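Local structure of superoxide dismutase (Anaplasma phagocytophilum, 3JS4) at residues 36-49 and 185-197. The protein probably protects the cell by dismuting superoxide to molecular oxygen and hydrogen peroxide at a single iron ion that cycles between oxidation states. Residues are numbered along the deposited sequence; the frame is centred on the assembly and turned at random.
With FE (Fe (III) ion), chain E.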
# COMPACT_ATOMS: atom_id res chain seq x y z
N TYR A 36 15.33 0.06 10.21
CA TYR A 36 14.30 1.05 9.78
C TYR A 36 12.88 0.78 10.27
O TYR A 36 12.09 1.71 10.54
CB TYR A 36 14.34 1.20 8.25
CG TYR A 36 15.75 1.45 7.80
CD1 TYR A 36 16.40 2.63 8.20
CD2 TYR A 36 16.48 0.50 7.07
CE1 TYR A 36 17.71 2.88 7.86
CE2 TYR A 36 17.83 0.76 6.71
CZ TYR A 36 18.43 1.96 7.12
OH TYR A 36 19.73 2.30 6.82
N ILE A 37 12.53 -0.49 10.32
CA ILE A 37 11.31 -0.95 10.94
C ILE A 37 11.80 -2.01 11.90
O ILE A 37 12.42 -2.99 11.47
CB ILE A 37 10.33 -1.56 9.92
CG1 ILE A 37 9.91 -0.51 8.85
CG2 ILE A 37 9.12 -2.16 10.64
CD1 ILE A 37 8.99 0.58 9.34
N SER A 38 11.56 -1.81 13.19
CA SER A 38 12.14 -2.69 14.19
C SER A 38 11.48 -4.05 14.14
O SER A 38 10.39 -4.22 13.60
CB SER A 38 12.00 -2.10 15.59
OG SER A 38 10.64 -2.09 15.98
N SER A 39 12.13 -5.03 14.74
CA SER A 39 11.59 -6.36 14.80
C SER A 39 10.19 -6.38 15.48
O SER A 39 9.22 -7.00 14.98
CB SER A 39 12.62 -7.25 15.51
OG SER A 39 12.02 -8.49 15.77
N HIS A 40 10.10 -5.67 16.60
CA HIS A 40 8.86 -5.53 17.37
C HIS A 40 7.74 -4.87 16.54
O HIS A 40 6.59 -5.34 16.54
CB HIS A 40 9.18 -4.71 18.64
CG HIS A 40 8.01 -4.53 19.57
ND1 HIS A 40 7.14 -5.55 19.89
CD2 HIS A 40 7.62 -3.46 20.30
CE1 HIS A 40 6.24 -5.10 20.75
NE2 HIS A 40 6.51 -3.83 21.01
N LEU A 41 8.07 -3.81 15.83
CA LEU A 41 7.06 -3.11 15.02
C LEU A 41 6.58 -3.98 13.86
O LEU A 41 5.39 -4.08 13.60
CB LEU A 41 7.61 -1.78 14.51
CG LEU A 41 6.76 -0.97 13.52
CD1 LEU A 41 5.36 -0.72 14.07
CD2 LEU A 41 7.49 0.35 13.30
N LEU A 42 7.52 -4.65 13.20
CA LEU A 42 7.13 -5.54 12.10
C LEU A 42 6.22 -6.67 12.61
O LEU A 42 5.24 -7.04 11.96
CB LEU A 42 8.36 -6.15 11.43
CG LEU A 42 8.08 -7.02 10.19
CD1 LEU A 42 7.25 -6.27 9.11
CD2 LEU A 42 9.39 -7.53 9.60
N ASP A 43 6.57 -7.21 13.77
CA ASP A 43 5.80 -8.30 14.36
C ASP A 43 4.36 -7.86 14.67
O ASP A 43 3.40 -8.50 14.28
CB ASP A 43 6.51 -8.87 15.61
CG ASP A 43 5.69 -9.94 16.32
OD1 ASP A 43 5.48 -11.03 15.74
OD2 ASP A 43 5.23 -9.69 17.45
N ARG A 44 4.23 -6.74 15.38
CA ARG A 44 2.93 -6.24 15.75
C ARG A 44 2.06 -5.83 14.54
O ARG A 44 0.86 -6.13 14.49
CB ARG A 44 3.09 -5.12 16.78
CG ARG A 44 1.79 -4.58 17.37
CD ARG A 44 0.90 -5.62 18.08
NE ARG A 44 1.61 -6.50 19.01
CZ ARG A 44 1.00 -7.26 19.93
NH1 ARG A 44 -0.33 -7.24 20.06
NH2 ARG A 44 1.71 -8.02 20.76
N HIS A 45 2.68 -5.20 13.53
CA HIS A 45 1.93 -4.74 12.37
C HIS A 45 1.45 -5.92 11.53
O HIS A 45 0.30 -5.98 11.10
CB HIS A 45 2.84 -3.84 11.52
CG HIS A 45 2.11 -3.00 10.52
ND1 HIS A 45 2.73 -1.99 9.81
CD2 HIS A 45 0.81 -2.99 10.13
CE1 HIS A 45 1.85 -1.42 9.00
NE2 HIS A 45 0.68 -2.00 9.18
N TYR A 46 2.35 -6.89 11.33
CA TYR A 46 2.08 -8.05 10.47
C TYR A 46 1.30 -9.16 11.18
O TYR A 46 0.23 -9.54 10.72
CB TYR A 46 3.40 -8.59 9.90
CG TYR A 46 3.29 -9.81 9.01
CD1 TYR A 46 2.63 -9.76 7.76
CD2 TYR A 46 3.91 -11.01 9.37
CE1 TYR A 46 2.59 -10.92 6.92
CE2 TYR A 46 3.86 -12.15 8.55
CZ TYR A 46 3.20 -12.09 7.34
OH TYR A 46 3.16 -13.23 6.55
N ASN A 47 1.84 -9.68 12.29
CA ASN A 47 1.18 -10.77 13.03
C ASN A 47 0.06 -10.29 13.95
O ASN A 47 -0.71 -11.10 14.48
CB ASN A 47 2.20 -11.63 13.82
CG ASN A 47 3.21 -12.30 12.92
OD1 ASN A 47 2.85 -13.03 11.98
ND2 ASN A 47 4.49 -12.06 13.18
N GLY A 48 -0.03 -8.98 14.14
CA GLY A 48 -1.10 -8.36 14.92
C GLY A 48 -2.18 -7.81 13.99
O GLY A 48 -3.26 -8.39 13.87
N HIS A 49 -1.91 -6.65 13.37
CA HIS A 49 -2.94 -5.95 12.56
C HIS A 49 -3.33 -6.72 11.30
O HIS A 49 -4.50 -6.97 11.06
CB HIS A 49 -2.49 -4.53 12.19
CG HIS A 49 -2.33 -3.61 13.36
ND1 HIS A 49 -3.32 -2.74 13.75
CD2 HIS A 49 -1.30 -3.45 14.22
CE1 HIS A 49 -2.89 -2.04 14.79
NE2 HIS A 49 -1.68 -2.46 15.10
N MET A 185 2.56 3.39 0.94
CA MET A 185 3.10 3.60 2.27
C MET A 185 1.92 3.79 3.23
O MET A 185 1.13 4.75 3.09
CB MET A 185 3.98 4.84 2.27
CG MET A 185 4.44 5.24 3.67
SD MET A 185 5.46 6.74 3.70
CE MET A 185 4.28 8.02 3.22
N ASP A 186 1.78 2.86 4.16
CA ASP A 186 0.79 2.91 5.23
C ASP A 186 1.06 4.12 6.12
O ASP A 186 2.17 4.25 6.68
CB ASP A 186 0.95 1.62 6.06
CG ASP A 186 -0.18 1.36 7.05
OD1 ASP A 186 -1.07 2.21 7.23
OD2 ASP A 186 -0.17 0.29 7.68
N VAL A 187 0.09 5.02 6.28
CA VAL A 187 0.21 6.06 7.30
C VAL A 187 -0.79 5.97 8.48
O VAL A 187 -0.93 6.94 9.26
CB VAL A 187 0.31 7.51 6.71
CG1 VAL A 187 1.54 7.63 5.77
CG2 VAL A 187 -0.96 7.93 6.03
N TRP A 188 -1.45 4.80 8.64
CA TRP A 188 -2.12 4.56 9.91
C TRP A 188 -1.06 4.71 10.98
O TRP A 188 0.10 4.27 10.80
CB TRP A 188 -2.72 3.16 9.99
CG TRP A 188 -4.03 2.94 9.22
CD1 TRP A 188 -4.22 3.04 7.86
CD2 TRP A 188 -5.27 2.51 9.78
NE1 TRP A 188 -5.53 2.74 7.55
CE2 TRP A 188 -6.19 2.39 8.70
CE3 TRP A 188 -5.70 2.19 11.09
CZ2 TRP A 188 -7.52 1.99 8.89
CZ3 TRP A 188 -7.04 1.79 11.27
CH2 TRP A 188 -7.93 1.70 10.17
N GLU A 189 -1.44 5.28 12.12
CA GLU A 189 -0.46 5.50 13.18
C GLU A 189 0.27 4.21 13.63
O GLU A 189 1.47 4.26 13.95
CB GLU A 189 -1.11 6.19 14.37
CG GLU A 189 -1.56 7.64 14.07
CD GLU A 189 -2.08 8.35 15.33
OE1 GLU A 189 -3.03 7.83 15.96
OE2 GLU A 189 -1.56 9.44 15.65
N HIS A 190 -0.42 3.08 13.64
CA HIS A 190 0.26 1.80 14.01
C HIS A 190 1.40 1.39 13.09
O HIS A 190 2.22 0.52 13.47
CB HIS A 190 -0.75 0.64 14.16
CG HIS A 190 -1.37 0.21 12.87
ND1 HIS A 190 -2.69 0.44 12.56
CD2 HIS A 190 -0.85 -0.46 11.81
CE1 HIS A 190 -2.96 -0.05 11.36
NE2 HIS A 190 -1.85 -0.60 10.88
N ALA A 191 1.47 1.99 11.89
CA ALA A 191 2.54 1.62 10.94
C ALA A 191 3.89 2.07 11.43
O ALA A 191 4.92 1.52 11.04
CB ALA A 191 2.29 2.21 9.54
N TYR A 192 3.88 3.11 12.27
CA TYR A 192 5.14 3.71 12.64
C TYR A 192 5.27 4.04 14.13
O TYR A 192 6.38 4.28 14.60
CB TYR A 192 5.36 4.97 11.79
CG TYR A 192 4.27 6.04 11.92
CD1 TYR A 192 4.26 6.94 12.98
CD2 TYR A 192 3.23 6.14 10.98
CE1 TYR A 192 3.27 7.96 13.06
CE2 TYR A 192 2.25 7.11 11.07
CZ TYR A 192 2.27 8.02 12.10
OH TYR A 192 1.26 8.96 12.15
N TYR A 193 4.17 4.02 14.88
CA TYR A 193 4.21 4.57 16.25
C TYR A 193 5.29 3.96 17.17
O TYR A 193 5.99 4.68 17.90
CB TYR A 193 2.86 4.45 16.97
CG TYR A 193 2.62 5.68 17.81
CD1 TYR A 193 2.13 6.84 17.22
CD2 TYR A 193 2.94 5.69 19.16
CE1 TYR A 193 1.94 7.98 17.96
CE2 TYR A 193 2.73 6.81 19.92
CZ TYR A 193 2.23 7.95 19.31
OH TYR A 193 2.05 9.08 20.03
N LEU A 194 5.41 2.64 17.14
CA LEU A 194 6.31 1.95 18.08
C LEU A 194 7.76 2.39 17.90
O LEU A 194 8.54 2.39 18.86
CB LEU A 194 6.16 0.42 17.97
CG LEU A 194 4.94 -0.21 18.68
CD1 LEU A 194 4.83 -1.75 18.34
CD2 LEU A 194 4.98 0.04 20.23
N ASP A 195 8.13 2.76 16.67
CA ASP A 195 9.50 3.14 16.35
C ASP A 195 9.69 4.66 16.29
O ASP A 195 10.74 5.13 16.67
CB ASP A 195 9.95 2.53 15.01
CG ASP A 195 10.30 1.06 15.10
OD1 ASP A 195 10.05 0.40 16.13
OD2 ASP A 195 10.79 0.55 14.06
N TYR A 196 8.70 5.39 15.78
CA TYR A 196 8.82 6.86 15.51
C TYR A 196 7.83 7.74 16.29
O TYR A 196 7.80 8.95 16.11
CB TYR A 196 8.69 7.14 14.00
CG TYR A 196 9.70 6.36 13.21
CD1 TYR A 196 11.01 6.84 13.08
CD2 TYR A 196 9.39 5.10 12.64
CE1 TYR A 196 11.97 6.12 12.40
CE2 TYR A 196 10.35 4.36 11.95
CZ TYR A 196 11.64 4.88 11.84
OH TYR A 196 12.63 4.20 11.18
N LEU A 197 7.01 7.12 17.14
CA LEU A 197 6.02 7.86 17.96
C LEU A 197 5.17 8.77 17.07
O LEU A 197 4.79 8.36 15.99
CB LEU A 197 6.71 8.63 19.10
CG LEU A 197 7.53 7.76 20.08
CD1 LEU A 197 8.37 8.63 21.08
CD2 LEU A 197 6.66 6.74 20.85
FE FE E . -1.34 -0.99 8.75
O HOH W 1 5.18 -0.84 9.37
O HOH W 2 -3.21 0.06 8.09
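Ser38 meets the carboxylate of Asp195 through two groups at once: its OG donates to OD1 and its backbone N to OD2, both at 2.6 Å and both on syn lone pairs. That hydroxyl also accepts from Leu41 N, capping the start of helix 39-60, whose dipole probably favours the negative charge of Asp195. Nearby, Tyr196 OH donates to Tyr36 O at 2.6 Å, the carbonyl oxygen lying at the ring's edge. Leu41 fills the middle, CD1 against His190 O and CD2 against Asp195, while Leu194 CD1 sits over the face of the His40 ring in a CH-pi contact.

At the other end both segments feed the iron, through His45 NE2 at 2.3 Å, Asp186 OD2 at 2.0 Å and His190 NE2 at 2.2 Å; a water and His101 complete the site. A second water, not bound to the metal, accepts from His45 ND1 and donates to Ala191 O, helping fix the His45 ring's rotation. With CG between its backbone N and carbonyl carbon (chi1 69°), His190 turns its edge to the His45 face in an offset edge-to-face pair, planes 77° apart; the His49 ring stacks face to face on the His190 ring, centroids 3.6 Å apart. Ligands from the alpha-hairpin and C-terminal domains thus converge on one metal, the hallmark of iron/manganese superoxide dismutases.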